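Local coordinates for protein M32 carboxypeptidase (PDB 7A03) that probably acts as a metal-dependent carboxypeptidase of the M32 family, removing amino acids from the C-terminal end of peptides, at residues L90-E93 with D94-N98; N127-Q130 with V131-P134; W314-Q317 with Y318-Q322. All coordinates share one frame; numbering follows the deposited sequence.

Interaction 1 of 3, residues L90-E93 with D94-N98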
ATOM      1  N   LEU A  90     -11.971   3.601 -19.123  1.00 18.21           N
ATOM      2  CA  LEU A  90     -11.214   2.811 -18.160  1.00 17.86           C
ATOM      3  C   LEU A  90     -11.769   1.401 -18.064  1.00 19.66           C
ATOM      4  O   LEU A  90     -11.007   0.430 -17.983  1.00 19.42           O
ATOM      5  CB  LEU A  90     -11.214   3.495 -16.792  1.00 16.74           C
ATOM      6  CG  LEU A  90     -10.347   4.755 -16.744  1.00 16.02           C
ATOM      7  CD1 LEU A  90     -10.434   5.417 -15.378  1.00 15.71           C
ATOM      8  CD2 LEU A  90      -8.912   4.410 -17.093  1.00 19.01           C
ATOM      9  N   SER A  91     -13.093   1.270 -18.095  1.00 16.02           N
ATOM     10  CA  SER A  91     -13.698  -0.050 -18.011  1.00 18.06           C
ATOM     11  C   SER A  91     -13.363  -0.868 -19.251  1.00 18.77           C
ATOM     12  O   SER A  91     -13.153  -2.083 -19.157  1.00 20.28           O
ATOM     13  CB  SER A  91     -15.216   0.084 -17.842  1.00 15.25           C
ATOM     14  OG  SER A  91     -15.565   0.377 -16.497  1.00 16.92           O
ATOM     15  N   LEU A  92     -13.288  -0.218 -20.419  1.00 18.97           N
ATOM     16  CA  LEU A  92     -12.874  -0.910 -21.636  1.00 19.51           C
ATOM     17  C   LEU A  92     -11.424  -1.374 -21.543  1.00 22.40           C
ATOM     18  O   LEU A  92     -11.097  -2.483 -21.979  1.00 20.07           O
ATOM     19  CB  LEU A  92     -13.082  -0.001 -22.854  1.00 21.66           C
ATOM     20  CG  LEU A  92     -12.826  -0.617 -24.228  1.00 26.84           C
ATOM     21  CD1 LEU A  92     -13.713  -1.826 -24.447  1.00 25.43           C
ATOM     22  CD2 LEU A  92     -13.066   0.408 -25.313  1.00 24.25           C
ATOM     23  N   GLU A  93     -10.536  -0.542 -20.990  1.00 22.52           N
ATOM     24  CA  GLU A  93      -9.165  -0.997 -20.756  1.00 24.95           C
ATOM     25  C   GLU A  93      -9.131  -2.214 -19.827  1.00 25.05           C
ATOM     26  O   GLU A  93      -8.471  -3.228 -20.127  1.00 28.51           O
ATOM     27  CB  GLU A  93      -8.332   0.145 -20.178  1.00 24.15           C
ATOM     28  CG  GLU A  93      -8.004   1.210 -21.204  1.00 32.48           C
ATOM     29  CD  GLU A  93      -7.292   2.409 -20.609  1.00 39.40           C
ATOM     30  OE1 GLU A  93      -6.823   2.319 -19.453  1.00 39.75           O
ATOM     31  OE2 GLU A  93      -7.212   3.447 -21.301  1.00 45.63           O
ATOM     32  N   ASP A  94      -9.817  -2.110 -18.681  1.00 22.99           N
ATOM     33  CA  ASP A  94      -9.921  -3.210 -17.721  1.00 24.04           C
ATOM     34  C   ASP A  94     -10.437  -4.478 -18.393  1.00 28.71           C
ATOM     35  O   ASP A  94      -9.962  -5.582 -18.110  1.00 32.82           O
ATOM     36  CB  ASP A  94     -10.875  -2.823 -16.578  1.00 22.90           C
ATOM     37  CG  ASP A  94     -10.350  -1.677 -15.702  1.00 22.97           C
ATOM     38  OD1 ASP A  94      -9.156  -1.344 -15.783  1.00 28.42           O
ATOM     39  OD2 ASP A  94     -11.151  -1.110 -14.913  1.00 23.34           O
ATOM     40  N   TYR A  95     -11.414  -4.330 -19.290  1.00 19.24           N
ATOM     41  CA  TYR A  95     -12.050  -5.476 -19.927  1.00 19.63           C
ATOM     42  C   TYR A  95     -11.125  -6.118 -20.949  1.00 24.65           C
ATOM     43  O   TYR A  95     -10.994  -7.349 -20.983  1.00 28.86           O
ATOM     44  CB  TYR A  95     -13.353  -5.010 -20.579  1.00 18.73           C
ATOM     45  CG  TYR A  95     -14.142  -6.073 -21.312  1.00 19.97           C
ATOM     46  CD1 TYR A  95     -13.911  -6.341 -22.660  1.00 20.97           C
ATOM     47  CD2 TYR A  95     -15.142  -6.784 -20.660  1.00 20.70           C
ATOM     48  CE1 TYR A  95     -14.655  -7.308 -23.331  1.00 21.31           C
ATOM     49  CE2 TYR A  95     -15.890  -7.757 -21.332  1.00 17.36           C
ATOM     50  CZ  TYR A  95     -15.637  -8.010 -22.656  1.00 20.83           C
ATOM     51  OH  TYR A  95     -16.382  -8.966 -23.303  1.00 25.68           O
ATOM     52  N   ASP A  96     -10.451  -5.306 -21.771  1.00 18.48           N
ATOM     53  CA  ASP A  96      -9.635  -5.849 -22.858  1.00 25.53           C
ATOM     54  C   ASP A  96      -8.371  -6.516 -22.330  1.00 31.43           C
ATOM     55  O   ASP A  96      -7.856  -7.470 -22.951  1.00 37.56           O
ATOM     56  CB  ASP A  96      -9.270  -4.746 -23.851  1.00 31.12           C
ATOM     57  CG  ASP A  96     -10.419  -4.383 -24.770  1.00 34.02           C
ATOM     58  OD1 ASP A  96     -11.338  -5.213 -24.948  1.00 31.40           O
ATOM     59  OD2 ASP A  96     -10.393  -3.266 -25.327  1.00 36.68           O
ATOM     60  N   LYS A  97      -7.859  -6.023 -21.198  1.00 32.15           N
ATOM     61  CA  LYS A  97      -6.707  -6.665 -20.576  1.00 37.92           C
ATOM     62  C   LYS A  97      -6.904  -8.177 -20.474  1.00 33.24           C
ATOM     63  O   LYS A  97      -6.047  -8.957 -20.906  1.00 31.82           O
ATOM     64  CB  LYS A  97      -6.454  -6.032 -19.208  1.00 40.44           C
ATOM     65  CG  LYS A  97      -5.035  -6.185 -18.724  1.00 48.89           C
ATOM     66  CD  LYS A  97      -5.025  -6.980 -17.439  1.00 50.82           C
ATOM     67  CE  LYS A  97      -3.756  -7.784 -17.332  1.00 53.29           C
ATOM     68  NZ  LYS A  97      -3.700  -8.663 -16.131  1.00 51.18           N
ATOM     69  N   ASN A  98      -8.054  -8.608 -19.949  1.00 33.67           N
ATOM     70  CA  ASN A  98      -8.335 -10.039 -19.848  1.00 31.55           C
ATOM     71  C   ASN A  98      -8.353 -10.708 -21.219  1.00 34.02           C
ATOM     72  O   ASN A  98      -7.934 -11.865 -21.363  1.00 26.07           O
ATOM     73  CB  ASN A  98      -9.674 -10.261 -19.141  1.00 38.51           C
ATOM     74  CG  ASN A  98      -9.690  -9.697 -17.737  1.00 44.90           C
ATOM     75  OD1 ASN A  98      -8.940 -10.141 -16.871  1.00 47.77           O
ATOM     76  ND2 ASN A  98     -10.552  -8.714 -17.503  1.00 45.89           N
TER
HETATM   77  O   HOH W   1     -14.111  -1.071 -14.727  1.00 19.87           O
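Four successive i to i+4 backbone hydrogen bonds tie L90-E93 to D94-N98 as continuous alpha-helix, the straightest running from D94 N to L90 O (2.9 Å, N-H...O angle 175°) and the last from K97 N to E93 O (3.1 Å). One water bridge also joins side chains along this turn. S91 and D94, three residues apart, share a water that lies 2.7 Å from S91 OG and donates to D94 OD2 at 3.0 Å. D94 reaches it because CG stands anti to its own carbonyl carbon (chi1 -66°), which lays the carboxylate back along the helix toward the preceding turn. The same carboxylate forms a salt bridge with R468, and S91 OG is also hydrogen-bonded to Y14, so the water sits between two groups that already have protein partners. The segment belongs to helix 82-100 of the largely helical M32 fold, packed by L92 and Y95 against L71 of helix 65-74 and by D94 and Y95 against F62 of helix 44-62. L92 and D96, four residues apart, meet at a slant, the methyl CD1 of L92 lying 3.7 Å from D96 OD2, a van der Waals contact between a buried branch and a partly exposed carboxylate. E93 pairs with K166 and K97 with E163, each in a salt bridge, while the phenol of Y95 hydrogen-bonds A64 O.

Interaction 2 of 3, residues N127-Q130 with V131-P134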
ATOM      1  N   ASN A 127      13.674 -23.423   6.202  1.00 38.47           N
ATOM      2  CA  ASN A 127      14.619 -22.304   6.204  1.00 34.50           C
ATOM      3  C   ASN A 127      15.672 -22.445   5.104  1.00 32.28           C
ATOM      4  O   ASN A 127      16.872 -22.254   5.326  1.00 34.03           O
ATOM      5  CB  ASN A 127      15.254 -22.084   7.579  1.00 36.07           C
ATOM      6  CG  ASN A 127      15.496 -20.619   7.873  1.00 37.52           C
ATOM      7  OD1 ASN A 127      15.694 -19.820   6.956  1.00 35.92           O
ATOM      8  ND2 ASN A 127      15.476 -20.258   9.150  1.00 34.08           N
ATOM      9  N   ASP A 128      15.210 -22.782   3.901  1.00 33.40           N
ATOM     10  CA  ASP A 128      16.111 -23.016   2.775  1.00 32.28           C
ATOM     11  C   ASP A 128      15.441 -22.531   1.502  1.00 34.78           C
ATOM     12  O   ASP A 128      14.412 -23.079   1.092  1.00 31.83           O
ATOM     13  CB  ASP A 128      16.473 -24.501   2.652  1.00 33.94           C
ATOM     14  CG  ASP A 128      17.469 -24.776   1.531  1.00 42.89           C
ATOM     15  OD1 ASP A 128      17.854 -25.949   1.358  1.00 47.57           O
ATOM     16  OD2 ASP A 128      17.878 -23.831   0.826  1.00 48.28           O
ATOM     17  N   TYR A 129      16.052 -21.534   0.861  1.00 36.14           N
ATOM     18  CA  TYR A 129      15.477 -20.972  -0.353  1.00 34.43           C
ATOM     19  C   TYR A 129      15.438 -21.989  -1.486  1.00 31.78           C
ATOM     20  O   TYR A 129      14.539 -21.934  -2.336  1.00 31.84           O
ATOM     21  CB  TYR A 129      16.272 -19.735  -0.779  1.00 33.74           C
ATOM     22  CG  TYR A 129      16.064 -19.371  -2.227  1.00 26.19           C
ATOM     23  CD1 TYR A 129      14.914 -18.711  -2.633  1.00 27.30           C
ATOM     24  CD2 TYR A 129      17.007 -19.704  -3.191  1.00 27.47           C
ATOM     25  CE1 TYR A 129      14.708 -18.386  -3.962  1.00 27.14           C
ATOM     26  CE2 TYR A 129      16.813 -19.380  -4.523  1.00 28.40           C
ATOM     27  CZ  TYR A 129      15.660 -18.718  -4.897  1.00 24.68           C
ATOM     28  OH  TYR A 129      15.463 -18.399  -6.218  1.00 29.18           O
ATOM     29  N   GLN A 130      16.405 -22.912  -1.529  1.00 31.82           N
ATOM     30  CA  GLN A 130      16.456 -23.874  -2.624  1.00 34.21           C
ATOM     31  C   GLN A 130      15.220 -24.759  -2.674  1.00 35.05           C
ATOM     32  O   GLN A 130      14.916 -25.321  -3.731  1.00 38.56           O
ATOM     33  CB  GLN A 130      17.743 -24.704  -2.560  1.00 37.96           C
ATOM     34  CG  GLN A 130      19.014 -23.869  -2.641  1.00 42.90           C
ATOM     35  CD  GLN A 130      19.121 -23.072  -3.936  1.00 49.36           C
ATOM     36  OE1 GLN A 130      18.451 -23.370  -4.927  1.00 51.89           O
ATOM     37  NE2 GLN A 130      19.963 -22.042  -3.926  1.00 51.05           N
ATOM     38  N   VAL A 131      14.494 -24.881  -1.561  1.00 34.80           N
ATOM     39  CA  VAL A 131      13.201 -25.559  -1.587  1.00 33.49           C
ATOM     40  C   VAL A 131      12.211 -24.781  -2.444  1.00 42.25           C
ATOM     41  O   VAL A 131      11.419 -25.364  -3.196  1.00 43.17           O
ATOM     42  CB  VAL A 131      12.686 -25.759  -0.149  1.00 32.29           C
ATOM     43  CG1 VAL A 131      11.235 -26.194  -0.158  1.00 30.78           C
ATOM     44  CG2 VAL A 131      13.547 -26.773   0.587  1.00 34.24           C
ATOM     45  N   PHE A 132      12.243 -23.451  -2.344  1.00 37.97           N
ATOM     46  CA  PHE A 132      11.351 -22.583  -3.100  1.00 33.63           C
ATOM     47  C   PHE A 132      11.820 -22.377  -4.532  1.00 26.71           C
ATOM     48  O   PHE A 132      11.007 -22.020  -5.391  1.00 28.42           O
ATOM     49  CB  PHE A 132      11.276 -21.229  -2.377  1.00 27.24           C
ATOM     50  CG  PHE A 132      10.277 -20.253  -2.955  1.00 30.14           C
ATOM     51  CD1 PHE A 132       8.952 -20.606  -3.132  1.00 27.31           C
ATOM     52  CD2 PHE A 132      10.669 -18.959  -3.282  1.00 31.82           C
ATOM     53  CE1 PHE A 132       8.032 -19.694  -3.646  1.00 23.12           C
ATOM     54  CE2 PHE A 132       9.759 -18.048  -3.799  1.00 31.32           C
ATOM     55  CZ  PHE A 132       8.438 -18.417  -3.980  1.00 27.56           C
ATOM     56  N   GLU A 133      13.103 -22.608  -4.805  1.00 29.45           N
ATOM     57  CA  GLU A 133      13.681 -22.171  -6.074  1.00 25.24           C
ATOM     58  C   GLU A 133      12.994 -22.720  -7.324  1.00 34.84           C
ATOM     59  O   GLU A 133      12.805 -21.940  -8.274  1.00 33.10           O
ATOM     60  CB  GLU A 133      15.200 -22.398  -6.082  1.00 28.82           C
ATOM     61  CG  GLU A 133      15.906 -21.760  -7.249  1.00 27.54           C
ATOM     62  CD  GLU A 133      15.764 -22.568  -8.531  1.00 37.61           C
ATOM     63  OE1 GLU A 133      15.543 -23.793  -8.451  1.00 41.13           O
ATOM     64  OE2 GLU A 133      15.831 -21.974  -9.622  1.00 38.72           O
ATOM     65  N   PRO A 134      12.651 -24.011  -7.429  1.00 34.49           N
ATOM     66  CA  PRO A 134      11.996 -24.473  -8.670  1.00 34.28           C
ATOM     67  C   PRO A 134      10.658 -23.801  -8.948  1.00 28.79           C
ATOM     68  O   PRO A 134      10.390 -23.397 -10.095  1.00 29.85           O
ATOM     69  CB  PRO A 134      11.868 -25.989  -8.450  1.00 40.06           C
ATOM     70  CG  PRO A 134      12.965 -26.321  -7.497  1.00 39.66           C
ATOM     71  CD  PRO A 134      13.033 -25.141  -6.564  1.00 43.91           C
TER
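Y129 meets both F132 and E133 one turn further along, its ring meeting them through different atoms. From CB the side chain sets off away from V131-P134, but CG stands anti to the backbone N (chi1 160°) and the ring swings back alongside the next turn. On one flank CE1 comes within 4.1 Å of F132 CD2, meeting the phenylalanine ring at its edge. On the other, CE2 lies 3.7 Å from E133 CG, and the CA of E133 sits over one face of the tyrosine ring. Y129 CZ lies near the CB and CG of E133 at a similar distance, and Y129 OH passes 3.5 Å from E133 CG before hydrogen-bonding T379 O. E133 carries its carboxylate on to a salt bridge with K380, its plane turned 73° from the tyrosine ring. Beside it, Q130 OE1 packs 3.6 Å from E133 CB. The backbone here is still settling into a helix: V131 N donates to D128 O at 3.2 Å, whereas the bond from F132 N to Y129 O is weak. D128 OD2 accepts from Q130 N at 2.9 Å, approached from above the carboxylate plane. This is a helix N-cap, set directly after the Schellman motif at N127 that closes helix 103-126.

Interaction 3 of 3, residues W314-Q317 with Y318-Q322. With GOL (glycerol), chain D.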
ATOM      1  N   TRP A 314       2.541  15.738  17.839  1.00 13.82           N
ATOM      2  CA  TRP A 314       2.791  15.339  19.211  1.00 13.91           C
ATOM      3  C   TRP A 314       2.757  16.498  20.209  1.00 14.22           C
ATOM      4  O   TRP A 314       2.553  16.240  21.391  1.00 15.74           O
ATOM      5  CB  TRP A 314       4.022  14.417  19.307  1.00 15.50           C
ATOM      6  CG  TRP A 314       3.670  13.104  18.702  1.00 13.53           C
ATOM      7  CD1 TRP A 314       3.995  12.639  17.448  1.00 13.83           C
ATOM      8  CD2 TRP A 314       2.810  12.125  19.279  1.00 13.25           C
ATOM      9  NE1 TRP A 314       3.416  11.408  17.233  1.00 13.07           N
ATOM     10  CE2 TRP A 314       2.691  11.065  18.345  1.00 12.97           C
ATOM     11  CE3 TRP A 314       2.147  12.023  20.505  1.00 15.60           C
ATOM     12  CZ2 TRP A 314       1.917   9.932  18.596  1.00 14.44           C
ATOM     13  CZ3 TRP A 314       1.392  10.893  20.760  1.00 18.17           C
ATOM     14  CH2 TRP A 314       1.281   9.859  19.815  1.00 13.22           C
ATOM     15  N   LYS A 315       2.862  17.753  19.767  1.00 14.49           N
ATOM     16  CA  LYS A 315       2.683  18.856  20.708  1.00 15.78           C
ATOM     17  C   LYS A 315       1.314  18.787  21.373  1.00 16.52           C
ATOM     18  O   LYS A 315       1.189  19.038  22.574  1.00 20.27           O
ATOM     19  CB  LYS A 315       2.848  20.187  19.995  1.00 17.12           C
ATOM     20  CG  LYS A 315       4.281  20.518  19.656  1.00 21.11           C
ATOM     21  CD  LYS A 315       4.389  21.852  18.940  1.00 23.19           C
ATOM     22  CE  LYS A 315       5.735  22.017  18.259  1.00 30.00           C
ATOM     23  NZ  LYS A 315       5.802  23.328  17.550  1.00 35.03           N
ATOM     24  N   PHE A 316       0.283  18.424  20.612  1.00 15.83           N
ATOM     25  CA  PHE A 316      -1.048  18.234  21.170  1.00 19.06           C
ATOM     26  C   PHE A 316      -1.242  16.833  21.730  1.00 14.90           C
ATOM     27  O   PHE A 316      -1.800  16.670  22.827  1.00 17.82           O
ATOM     28  CB  PHE A 316      -2.099  18.528  20.091  1.00 17.91           C
ATOM     29  CG  PHE A 316      -3.517  18.283  20.531  1.00 17.57           C
ATOM     30  CD1 PHE A 316      -4.219  19.271  21.207  1.00 20.56           C
ATOM     31  CD2 PHE A 316      -4.158  17.089  20.245  1.00 16.95           C
ATOM     32  CE1 PHE A 316      -5.520  19.066  21.601  1.00 20.00           C
ATOM     33  CE2 PHE A 316      -5.474  16.867  20.647  1.00 18.26           C
ATOM     34  CZ  PHE A 316      -6.155  17.868  21.326  1.00 20.45           C
ATOM     35  N   GLN A 317      -0.800  15.801  21.008  1.00 14.11           N
ATOM     36  CA  GLN A 317      -1.128  14.447  21.441  1.00 15.75           C
ATOM     37  C   GLN A 317      -0.284  13.956  22.618  1.00 14.22           C
ATOM     38  O   GLN A 317      -0.762  13.141  23.412  1.00 16.10           O
ATOM     39  CB  GLN A 317      -1.062  13.465  20.268  1.00 17.18           C
ATOM     40  CG  GLN A 317      -2.152  13.664  19.216  1.00 14.45           C
ATOM     41  CD  GLN A 317      -3.551  13.288  19.702  1.00 12.94           C
ATOM     42  OE1 GLN A 317      -3.721  12.672  20.762  1.00 16.34           O
ATOM     43  NE2 GLN A 317      -4.551  13.645  18.917  1.00 14.93           N
ATOM     44  N   TYR A 318       0.958  14.417  22.767  1.00 15.58           N
ATOM     45  CA  TYR A 318       1.818  13.837  23.795  1.00 17.01           C
ATOM     46  C   TYR A 318       1.285  14.017  25.210  1.00 17.14           C
ATOM     47  O   TYR A 318       1.251  13.022  25.952  1.00 16.31           O
ATOM     48  CB  TYR A 318       3.287  14.270  23.645  1.00 14.19           C
ATOM     49  CG  TYR A 318       4.165  13.443  24.562  1.00 14.28           C
ATOM     50  CD1 TYR A 318       4.244  12.066  24.401  1.00 17.06           C
ATOM     51  CD2 TYR A 318       4.872  14.027  25.620  1.00 14.85           C
ATOM     52  CE1 TYR A 318       5.001  11.283  25.250  1.00 15.97           C
ATOM     53  CE2 TYR A 318       5.648  13.247  26.469  1.00 18.78           C
ATOM     54  CZ  TYR A 318       5.709  11.877  26.273  1.00 17.59           C
ATOM     55  OH  TYR A 318       6.450  11.056  27.096  1.00 20.53           O
ATOM     56  N   PRO A 319       0.875  15.210  25.657  1.00 17.14           N
ATOM     57  CA  PRO A 319       0.335  15.303  27.023  1.00 19.51           C
ATOM     58  C   PRO A 319      -0.861  14.395  27.236  1.00 19.47           C
ATOM     59  O   PRO A 319      -1.034  13.834  28.333  1.00 19.14           O
ATOM     60  CB  PRO A 319      -0.027  16.790  27.164  1.00 17.40           C
ATOM     61  CG  PRO A 319       0.739  17.483  26.085  1.00 23.63           C
ATOM     62  CD  PRO A 319       0.868  16.513  24.967  1.00 18.05           C
ATOM     63  N   ARG A 320      -1.665  14.179  26.188  1.00 15.20           N
ATOM     64  CA  ARG A 320      -2.820  13.298  26.317  1.00 14.70           C
ATOM     65  C   ARG A 320      -2.397  11.843  26.532  1.00 16.85           C
ATOM     66  O   ARG A 320      -2.936  11.144  27.406  1.00 18.03           O
ATOM     67  CB  ARG A 320      -3.735  13.452  25.107  1.00 16.67           C
ATOM     68  CG  ARG A 320      -4.262  14.867  24.894  1.00 14.02           C
ATOM     69  CD  ARG A 320      -5.038  15.000  23.567  1.00 14.93           C
ATOM     70  NE  ARG A 320      -6.252  14.179  23.496  1.00 15.19           N
ATOM     71  CZ  ARG A 320      -7.434  14.546  23.979  1.00 20.65           C
ATOM     72  NH1 ARG A 320      -7.577  15.722  24.571  1.00 22.35           N
ATOM     73  NH2 ARG A 320      -8.480  13.735  23.858  1.00 22.78           N
ATOM     74  N   ILE A 321      -1.423  11.356  25.755  1.00 17.37           N
ATOM     75  CA  ILE A 321      -1.013   9.972  25.969  1.00 17.65           C
ATOM     76  C   ILE A 321      -0.198   9.826  27.249  1.00 17.04           C
ATOM     77  O   ILE A 321      -0.173   8.745  27.844  1.00 16.81           O
ATOM     78  CB  ILE A 321      -0.348   9.278  24.758  1.00 23.18           C
ATOM     79  CG1 ILE A 321       1.037   9.847  24.490  1.00 20.81           C
ATOM     80  CG2 ILE A 321      -1.246   9.306  23.522  1.00 17.78           C
ATOM     81  CD1 ILE A 321       1.888   8.895  23.651  1.00 22.22           C
ATOM     82  N   GLN A 322       0.464  10.892  27.701  1.00 16.68           N
ATOM     83  CA  GLN A 322       1.116  10.843  29.004  1.00 19.72           C
ATOM     84  C   GLN A 322       0.086  10.657  30.098  1.00 18.22           C
ATOM     85  O   GLN A 322       0.296   9.884  31.043  1.00 21.93           O
ATOM     86  CB  GLN A 322       1.847  12.156  29.241  1.00 21.86           C
ATOM     87  CG  GLN A 322       3.282  12.162  28.807  1.00 25.16           C
ATOM     88  CD  GLN A 322       3.982  13.407  29.297  1.00 24.17           C
ATOM     89  OE1 GLN A 322       3.439  14.509  29.193  1.00 25.90           O
ATOM     90  NE2 GLN A 322       5.176  13.242  29.868  1.00 22.13           N
TER
HETATM   91  C1  GOL D 602      -6.063  10.583  24.384  1.00 17.87           C
HETATM   92  O1  GOL D 602      -6.689   9.928  25.472  1.00 21.80           O
HETATM   93  C2  GOL D 602      -6.887  10.222  23.120  1.00 19.83           C
HETATM   94  O2  GOL D 602      -8.132  10.850  23.085  1.00 20.31           O
HETATM   95  C3  GOL D 602      -5.984  10.617  21.906  1.00 19.50           C
HETATM   96  O3  GOL D 602      -5.969  12.008  21.777  1.00 17.38           O
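Helix 311-324, an outlying helix of the M32 fold, contains a proline-kinked turn here: P319 has no N-H to give, and its ring carbon CD rests 3.4 Å from F316 O. Ordinary i to i+4 bonds hold the chain around the kink, Y318 N to W314 O (2.8 Å) and I321 N to Q317 O (3.0 Å). The buried side of the helix is built on W314, whose CZ3 touches I321 CD1 at 3.5 Å, the two side chains crossing at about a right angle. I321 gets there with CG1 set between its backbone N and carbonyl carbon (chi1 71°), which turns the CD1 branch back toward the indole. Replacing I321 with an alanine would probably open a gap beside W314 CZ3 and CH2 and leave the indole less firmly held from this side. F337 of helix 334-341 meets the indole edge-to-face, and W314 NE1 is hydrogen-bonded to G308 O. On another side of the helix, the F316 ring and the R320 guanidinium lie only 6° from parallel, with R320 CD 3.5 Å from F316 CE2. A glycerol, probably left from crystallisation, links R320 to Q317 and also bonds D217 and Q221 of helix 208-222. R320 NH2 donates to its O2. The terminal O3 hydroxyl does double duty, receiving R320 NE at 2.8 Å and donating to Q317 OE1 at 2.6 Å.

In the fold
Along the chain the three contacts come in series, each local to a single helix: interaction 1 within helix 82-100, interaction 2 at the start of helix 129-150 and interaction 3 within helix 311-324. None touches another, the nearest atoms of any two being about 20 Å apart or more. The centres of interactions 1 and 2 lie about 36 Å apart, and the centre of interaction 3 is about 48 Å from that of the first and about 47 Å from that of the second, with interactions 1 and 3 on opposite sides of the chain's centre. Helix 103-126 comes between the first two helices in sequence. All three belong to the M32 peptidase fold, well out from the middle of this mainly helical chain, and the side chains around each pack its helix against neighbouring ones.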